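Side-chain contacts in maleate cis-trans isomerase (Pseudomonas putida, PDB 4FQ5), which probably catalyses the cis-trans isomerization of the C2-C3 double bond of maleate, giving fumarate: residues I33-S36 and S37-T40; R79-G82 and D83-R86; Y101-L104 and V105-M108; H115-S118 and A119-R123. The protein carries 1 engineered substitution. One frame throughout, in Å; residues are numbered along the deposited sequence.

Contact 1 (I33-S36 and S37-T40); sequences IVPS and SNIT. With MAE (maleic acid), chain C.
The ring of Pro35 lies alongside the methylene of Asn38, both side chains pointing the same way from a tight bend, with Pro35 CB 3.8 Å from Asn38 CB. Val34 meets the same methylene more loosely, Val34 CB standing 4.5 Å from Asn38 CB. With its CG anti to the backbone N (chi1 -172°), Asn38 carries its amide past the proline to the bound maleic acid, where ND2 donates to ligand O1 at 2.7 Å and an N-H...O angle of 160°. Pro35 CG touches the ligand too, 3.7 Å from its C2, so one polar and one apolar group line this wall of the pocket. The backbone between them is a type I beta turn from Pro35 to Asn38, at the C-terminal end of strand 27-35 in a parallel sheet. It is closed by a bond of 3.0 Å from Asn38 N to Pro35 O. The other end of the Asn38 amide is also engaged: OD1 accepts from Met41 N at the start of helix 41-52, which together with the ligand fixes the rotation of the group. The two serines at the corners of the turn are buried and bond outside it. Ser36 OG bonds to Met69 N and to Asp93 of the second subunit, whereas Ser37 OG bonds to Met69 O and to Asn190 ND2, itself a ligand donor.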
# COMPACT_ATOMS: atom_id res chain seq x y z
N ILE A 33 -7.46 21.89 -8.01
CA ILE A 33 -8.53 22.58 -8.75
C ILE A 33 -8.69 21.88 -10.11
O ILE A 33 -7.82 22.00 -10.97
CB ILE A 33 -8.22 24.09 -8.96
CG1 ILE A 33 -8.00 24.78 -7.61
CG2 ILE A 33 -9.33 24.76 -9.76
CD1 ILE A 33 -7.41 26.18 -7.72
N VAL A 34 -9.78 21.14 -10.28
CA VAL A 34 -9.95 20.29 -11.46
C VAL A 34 -11.19 20.66 -12.27
O VAL A 34 -12.21 21.05 -11.69
CB VAL A 34 -9.98 18.77 -11.11
CG1 VAL A 34 -8.72 18.36 -10.37
CG2 VAL A 34 -11.21 18.41 -10.29
N PRO A 35 -11.11 20.54 -13.62
CA PRO A 35 -12.33 20.60 -14.43
C PRO A 35 -13.33 19.59 -13.91
O PRO A 35 -12.94 18.50 -13.49
CB PRO A 35 -11.84 20.21 -15.82
CG PRO A 35 -10.41 20.63 -15.85
CD PRO A 35 -9.90 20.37 -14.45
N SER A 36 -14.62 19.93 -13.92
CA SER A 36 -15.64 19.05 -13.34
C SER A 36 -15.64 17.64 -13.96
O SER A 36 -15.84 16.64 -13.26
CB SER A 36 -17.02 19.69 -13.45
OG SER A 36 -17.40 19.84 -14.81
N SER A 37 -15.41 17.58 -15.27
CA SER A 37 -15.42 16.31 -16.01
C SER A 37 -14.07 15.58 -15.97
O SER A 37 -13.96 14.45 -16.47
CB SER A 37 -15.81 16.56 -17.46
OG SER A 37 -14.89 17.44 -18.07
N ASN A 38 -13.06 16.21 -15.38
CA ASN A 38 -11.74 15.61 -15.29
C ASN A 38 -11.73 14.50 -14.23
O ASN A 38 -12.21 14.70 -13.11
CB ASN A 38 -10.67 16.66 -15.00
CG ASN A 38 -9.25 16.12 -15.09
OD1 ASN A 38 -8.80 15.38 -14.22
ND2 ASN A 38 -8.54 16.49 -16.15
N ILE A 39 -11.21 13.34 -14.61
CA ILE A 39 -11.07 12.19 -13.70
C ILE A 39 -9.61 11.75 -13.56
O ILE A 39 -9.25 11.08 -12.59
CB ILE A 39 -11.93 10.98 -14.15
CG1 ILE A 39 -11.63 10.59 -15.60
CG2 ILE A 39 -13.41 11.25 -13.94
CD1 ILE A 39 -11.92 9.13 -15.91
N THR A 40 -8.78 12.15 -14.51
CA THR A 40 -7.41 11.65 -14.60
C THR A 40 -6.46 12.32 -13.61
O THR A 40 -5.58 11.65 -13.06
CB THR A 40 -6.89 11.72 -16.05
OG1 THR A 40 -7.75 10.95 -16.89
CG2 THR A 40 -5.46 11.20 -16.18
C1 MAE C . -8.24 18.60 -18.88
O1 MAE C . -9.13 17.99 -18.27
O2 MAE C . -7.34 18.04 -19.52
C2 MAE C . -8.27 20.07 -18.85
C3 MAE C . -7.25 20.85 -19.18
C4 MAE C . -5.92 20.37 -19.60
O3 MAE C . -5.57 20.58 -20.76
O4 MAE C . -5.15 19.82 -18.81

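Contact 2 (R79-G82 and D83-R86)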
# COMPACT_ATOMS: atom_id res chain seq x y z
N ARG A 79 -14.77 30.38 -19.52
CA ARG A 79 -15.78 30.34 -18.46
C ARG A 79 -15.27 29.60 -17.23
O ARG A 79 -15.42 30.07 -16.10
CB ARG A 79 -17.06 29.68 -18.97
CG ARG A 79 -18.28 29.95 -18.10
CD ARG A 79 -19.08 28.69 -17.84
NE ARG A 79 -18.31 27.71 -17.06
CZ ARG A 79 -18.25 27.68 -15.73
NH1 ARG A 79 -17.52 26.75 -15.13
NH2 ARG A 79 -18.91 28.57 -15.00
N MET A 80 -14.66 28.43 -17.46
CA MET A 80 -14.12 27.60 -16.39
C MET A 80 -13.09 28.36 -15.54
O MET A 80 -13.15 28.32 -14.31
CB MET A 80 -13.49 26.33 -16.97
CG MET A 80 -13.08 25.31 -15.91
SD MET A 80 -12.02 24.00 -16.55
CE MET A 80 -10.62 24.93 -17.15
N ASP A 81 -12.16 29.04 -16.21
CA ASP A 81 -11.12 29.80 -15.51
C ASP A 81 -11.72 30.88 -14.60
O ASP A 81 -11.14 31.20 -13.57
CB ASP A 81 -10.12 30.42 -16.48
CG ASP A 81 -8.93 31.02 -15.77
OD1 ASP A 81 -8.16 30.26 -15.14
OD2 ASP A 81 -8.76 32.26 -15.83
N GLY A 82 -12.86 31.43 -15.00
CA GLY A 82 -13.59 32.41 -14.19
C GLY A 82 -13.98 31.90 -12.81
O GLY A 82 -14.18 32.70 -11.90
N ASP A 83 -14.09 30.58 -12.64
CA ASP A 83 -14.42 29.98 -11.34
C ASP A 83 -13.20 29.72 -10.46
O ASP A 83 -13.32 29.16 -9.36
CB ASP A 83 -15.19 28.67 -11.54
CG ASP A 83 -16.59 28.90 -12.08
OD1 ASP A 83 -17.10 30.04 -11.99
OD2 ASP A 83 -17.17 27.93 -12.59
N SER A 84 -12.05 30.16 -10.96
CA SER A 84 -10.74 29.94 -10.35
C SER A 84 -10.65 30.42 -8.90
O SER A 84 -10.24 29.66 -8.01
CB SER A 84 -9.70 30.69 -11.19
OG SER A 84 -8.46 30.04 -11.16
N ASP A 85 -11.03 31.68 -8.67
CA ASP A 85 -11.04 32.28 -7.34
C ASP A 85 -11.91 31.51 -6.35
O ASP A 85 -11.48 31.26 -5.22
CB ASP A 85 -11.52 33.74 -7.41
CG ASP A 85 -10.48 34.68 -7.98
OD1 ASP A 85 -9.39 34.23 -8.41
OD2 ASP A 85 -10.75 35.90 -8.00
N ARG A 86 -13.12 31.15 -6.78
CA ARG A 86 -14.04 30.37 -5.96
C ARG A 86 -13.38 29.06 -5.50
O ARG A 86 -13.45 28.70 -4.32
CB ARG A 86 -15.36 30.07 -6.70
CG ARG A 86 -16.27 29.09 -5.96
CD ARG A 86 -17.56 28.71 -6.69
NE ARG A 86 -17.37 28.05 -7.99
CZ ARG A 86 -17.05 26.76 -8.18
NH1 ARG A 86 -16.94 26.29 -9.42
NH2 ARG A 86 -16.82 25.94 -7.15
O HOH W 1 -6.62 31.29 -13.00
O HOH W 2 -14.46 32.56 -8.97
O HOH W 3 -11.48 33.55 -10.78
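Arg79 grips a single carboxylate oxygen of Asp83, one turn further along, with both of its terminal nitrogens. NH1 donates to Asp83 OD2 at 2.8 Å, and NH2 adds a weak bond to the same OD2 at 3.0 Å. The arginine leaves its backbone pointing away from the 83-86 segment; CG is anti to the backbone N (chi1 -163°), and bends at chi2 and again at chi3 (65°) fold the chain back and bring the guanidinium round. The two flat groups are strongly turned, 62° between their planes, and OD2 is met from above the carboxylate plane rather than within it. Arg86, further along the same 83-86 segment, approaches the same oxygen, its NH1 3.6 Å from Asp83 OD2, so the one carboxylate is shared in a salt-bridge network and probably offsets both positive charges. The backbone here is a type I beta turn from Asp81 to Ser84, the joint between helix 74-81 and helix 84-92, and Asp83 N bonds to Met80 O at 3.0 Å. On the buried side, water 1 joins the side chains across the turn, 2.8 Å from Asp81 OD1 and 2.9 Å from Ser84 OG; Asp81 OD2 bonds to Tyr114 OH. Two further waters sit on Gly82 O and accept from Asp85 N and Arg86 N, amides in the first turn of the new helix. Beyond the network, Arg79 NH1 also donates to Arg68 O, and Arg86 NH2 pairs with Glu90.

Contact 3 (Y101-L104 and V105-M108). With MAE (maleic acid), chain C.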
# COMPACT_ATOMS: atom_id res chain seq x y z
N TYR A 101 -3.62 23.91 -9.86
CA TYR A 101 -4.61 24.19 -10.89
C TYR A 101 -4.32 23.21 -12.02
O TYR A 101 -3.28 23.29 -12.67
CB TYR A 101 -4.46 25.64 -11.36
CG TYR A 101 -5.46 26.15 -12.38
CD1 TYR A 101 -6.36 27.16 -12.04
CD2 TYR A 101 -5.49 25.66 -13.69
CE1 TYR A 101 -7.27 27.66 -12.97
CE2 TYR A 101 -6.40 26.14 -14.62
CZ TYR A 101 -7.28 27.15 -14.26
OH TYR A 101 -8.19 27.65 -15.18
N ALA A 102 -5.24 22.27 -12.23
CA ALA A 102 -5.00 21.11 -13.09
C ALA A 102 -4.97 21.36 -14.61
O ALA A 102 -4.17 20.74 -15.32
CB ALA A 102 -5.99 20.00 -12.77
N CYS A 103 -5.78 22.25 -15.15
CA CYS A 103 -5.90 22.32 -16.61
C CYS A 103 -4.90 23.23 -17.32
O CYS A 103 -4.98 24.44 -17.30
CB CYS A 103 -7.33 22.69 -16.99
SG CYS A 103 -7.72 22.68 -18.73
N LEU A 104 -3.97 22.59 -17.99
CA LEU A 104 -2.88 23.22 -18.73
C LEU A 104 -3.38 24.18 -19.81
O LEU A 104 -2.93 25.32 -19.89
CB LEU A 104 -2.01 22.13 -19.37
CG LEU A 104 -0.84 22.23 -20.38
CD1 LEU A 104 -1.06 23.16 -21.57
CD2 LEU A 104 0.50 22.49 -19.72
N VAL A 105 -4.31 23.71 -20.64
CA VAL A 105 -4.76 24.49 -21.79
C VAL A 105 -5.60 25.72 -21.40
O VAL A 105 -5.61 26.73 -22.10
CB VAL A 105 -5.45 23.60 -22.85
CG1 VAL A 105 -6.86 23.21 -22.43
CG2 VAL A 105 -5.44 24.29 -24.21
N ALA A 106 -6.30 25.62 -20.27
CA ALA A 106 -7.12 26.72 -19.77
C ALA A 106 -6.24 27.91 -19.42
O ALA A 106 -6.59 29.06 -19.71
CB ALA A 106 -7.91 26.27 -18.55
N ILE A 107 -5.10 27.64 -18.80
CA ILE A 107 -4.13 28.67 -18.49
C ILE A 107 -3.50 29.25 -19.77
O ILE A 107 -3.53 30.46 -19.98
CB ILE A 107 -3.04 28.16 -17.52
CG1 ILE A 107 -3.61 27.89 -16.12
CG2 ILE A 107 -1.85 29.11 -17.48
CD1 ILE A 107 -4.35 29.06 -15.49
N MET A 108 -2.97 28.37 -20.62
CA MET A 108 -2.29 28.82 -21.83
C MET A 108 -3.24 29.55 -22.81
O MET A 108 -2.82 30.49 -23.47
CB MET A 108 -1.53 27.67 -22.50
CG MET A 108 -0.38 27.11 -21.66
SD MET A 108 0.75 26.02 -22.55
CE MET A 108 1.97 25.64 -21.31
C1 MAE C . -8.24 18.60 -18.88
O1 MAE C . -9.13 17.99 -18.27
O2 MAE C . -7.34 18.04 -19.52
C2 MAE C . -8.27 20.07 -18.85
C3 MAE C . -7.25 20.85 -19.18
C4 MAE C . -5.92 20.37 -19.60
O3 MAE C . -5.57 20.58 -20.76
O4 MAE C . -5.15 19.82 -18.81
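Ile107 and Tyr101 meet in a CH-pi contact: CD1 of Ile107 sits over one face of the ring, 3.8 Å from its centroid and 19° off the normal. Ile107 CG1 closes on the rim, 3.6 Å from Tyr101 CE2, while Ala106 CB lies at the ring edge. Apolar packing continues along the helix. Cys103 SG rests 3.6 Å from Ala106 CB, and Leu104 CD1 reaches Met108 SD at 3.5 Å. With an alanine in place of Tyr101, Ile107 would probably lose the face it packs on, leaving a gap beside Ala106 and depriving Asp81 of a weak hydrogen bond from the phenol. Among the hydrogen bonds, Met108 N donates to Leu104 O in a nearly straight helical bond, and Leu104 N and Val105 N each give a weak bond to the maleic acid carboxylate, the former at 3.1 Å to O4. The remaining link is covalent: Cys103 SG, anti to its backbone N (chi1 -175°), is joined to ligand C3 at 1.9 Å. Cys103 is the predicted nucleophile, and it occupies the N-cap of helix 104-108 just beyond strand 98-101, the strand-end position of the reactive cysteine in Asp/Glu racemase-like folds.

Contact 4 (H115-S118 and A119-R123)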
# COMPACT_ATOMS: atom_id res chain seq x y z
N HIS A 115 0.20 31.98 -16.81
CA HIS A 115 0.49 31.07 -15.69
C HIS A 115 1.03 31.79 -14.48
O HIS A 115 0.73 31.41 -13.35
CB HIS A 115 1.35 29.88 -16.10
CG HIS A 115 2.81 30.19 -16.29
ND1 HIS A 115 3.31 30.62 -17.47
CD2 HIS A 115 3.89 30.08 -15.42
CE1 HIS A 115 4.64 30.80 -17.35
NE2 HIS A 115 5.00 30.46 -16.09
N ARG A 116 1.80 32.85 -14.70
CA ARG A 116 2.28 33.70 -13.60
C ARG A 116 1.14 34.50 -12.99
O ARG A 116 1.05 34.62 -11.77
CB ARG A 116 3.39 34.64 -14.07
CG ARG A 116 4.77 34.36 -13.50
CD ARG A 116 5.25 32.95 -13.78
NE ARG A 116 6.71 32.85 -13.74
CZ ARG A 116 7.38 31.76 -13.38
NH1 ARG A 116 8.71 31.78 -13.39
NH2 ARG A 116 6.74 30.66 -13.01
N VAL A 117 0.28 35.06 -13.85
CA VAL A 117 -0.86 35.84 -13.39
C VAL A 117 -1.75 34.98 -12.50
O VAL A 117 -2.09 35.37 -11.39
CB VAL A 117 -1.69 36.40 -14.57
CG1 VAL A 117 -2.94 37.11 -14.06
CG2 VAL A 117 -0.85 37.35 -15.41
N SER A 118 -2.10 33.79 -13.01
CA SER A 118 -2.97 32.84 -12.32
C SER A 118 -2.42 32.43 -10.96
O SER A 118 -3.14 32.50 -9.96
CB SER A 118 -3.20 31.60 -13.19
OG SER A 118 -4.04 30.67 -12.52
N ALA A 119 -1.16 32.02 -10.91
CA ALA A 119 -0.52 31.62 -9.66
C ALA A 119 -0.53 32.76 -8.62
O ALA A 119 -0.87 32.54 -7.46
CB ALA A 119 0.91 31.15 -9.91
N GLU A 120 -0.16 33.96 -9.04
CA GLU A 120 -0.12 35.11 -8.13
C GLU A 120 -1.51 35.51 -7.64
O GLU A 120 -1.68 35.81 -6.45
CB GLU A 120 0.63 36.29 -8.76
CG GLU A 120 2.14 36.09 -8.77
CD GLU A 120 2.87 36.92 -9.82
OE1 GLU A 120 3.96 37.44 -9.51
OE2 GLU A 120 2.37 37.05 -10.96
N ARG A 121 -2.50 35.46 -8.52
CA ARG A 121 -3.88 35.82 -8.15
C ARG A 121 -4.46 34.80 -7.16
O ARG A 121 -5.03 35.18 -6.14
CB ARG A 121 -4.79 35.95 -9.37
CG ARG A 121 -6.14 36.59 -9.07
CD ARG A 121 -7.03 36.68 -10.30
NE ARG A 121 -7.60 35.39 -10.68
CZ ARG A 121 -7.24 34.66 -11.74
NH1 ARG A 121 -6.29 35.06 -12.58
NH2 ARG A 121 -7.84 33.49 -11.96
N LEU A 122 -4.29 33.51 -7.47
CA LEU A 122 -4.75 32.44 -6.59
C LEU A 122 -4.05 32.49 -5.23
O LEU A 122 -4.70 32.30 -4.21
CB LEU A 122 -4.57 31.06 -7.24
CG LEU A 122 -5.36 30.77 -8.52
CD1 LEU A 122 -4.90 29.45 -9.12
CD2 LEU A 122 -6.87 30.77 -8.29
N ARG A 123 -2.75 32.76 -5.22
CA ARG A 123 -2.02 32.91 -3.96
C ARG A 123 -2.62 34.04 -3.11
O ARG A 123 -2.81 33.87 -1.90
CB ARG A 123 -0.51 33.13 -4.19
CG ARG A 123 0.23 33.56 -2.92
CD ARG A 123 1.64 33.01 -2.81
NE ARG A 123 2.21 33.35 -1.50
CZ ARG A 123 2.49 32.49 -0.53
NH1 ARG A 123 2.29 31.18 -0.69
NH2 ARG A 123 3.00 32.93 0.61
O HOH W 1 -6.62 31.29 -13.00
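Arg121 sets out against the preceding helical turn, its CB 3.4 Å from Val117 O. CG leaves anti to the backbone N (chi1 -168°) and the chain runs on extended until a bend at chi3 (75°) turns the head back along the helix. There NE makes a salt bridge to Asp85, and NH1, 4.2 Å from Val117 CG1 at the guanidinium edge, donates to Tyr114 OH. NH2 donates to water 1 at 2.7 Å, and that water is 2.7 Å from Ser118 OG, so the arginine and serine are bridged across one turn. Leu122, one residue further on, packs against the same serine: its CG lies 3.2 Å from Ser118 O, and CD1 is 3.7 Å from Ser118 OG. It also touches Ser84 and Ala88 of helix 84-92. Exchanging Leu122 for a serine is likely to strip the apolar cover from Ser118 and leave a gap toward that helix. Beneath these side chains run regular i to i+4 bonds, such as Leu122 N to Ser118 O at 2.9 Å. Helix 114-128 thus lies between surface and core: Arg121 also meets helix 84-92, His115 and Ser118 touch Ile107 of helix 104-108, and Ser118 and Leu122 rest on strand 135-137.

Overall arrangement
Contacts 1 and 3 are buried and belong to the pocket: both touch maleic acid, and they lie at the C-terminal ends of neighbouring parallel strands, where Ile33 O and Ala102 N are probably hydrogen-bonded. Contact 1 adds polar turn serines, one bonded to the second subunit, while contact 3 is mainly apolar and covalent to the ligand. Contacts 2 and 4 lie further from the chain's centre, are only partly buried, and rely on charge and water; a salt bridge and a shared water tie them together. Contact 2 also backs the pocket, since Met80 packs on Pro35, Cys103 and Ala106. Tyr101 and Ile107 of contact 3 join the helix of the predicted nucleophile to helices 84-92 and 114-128.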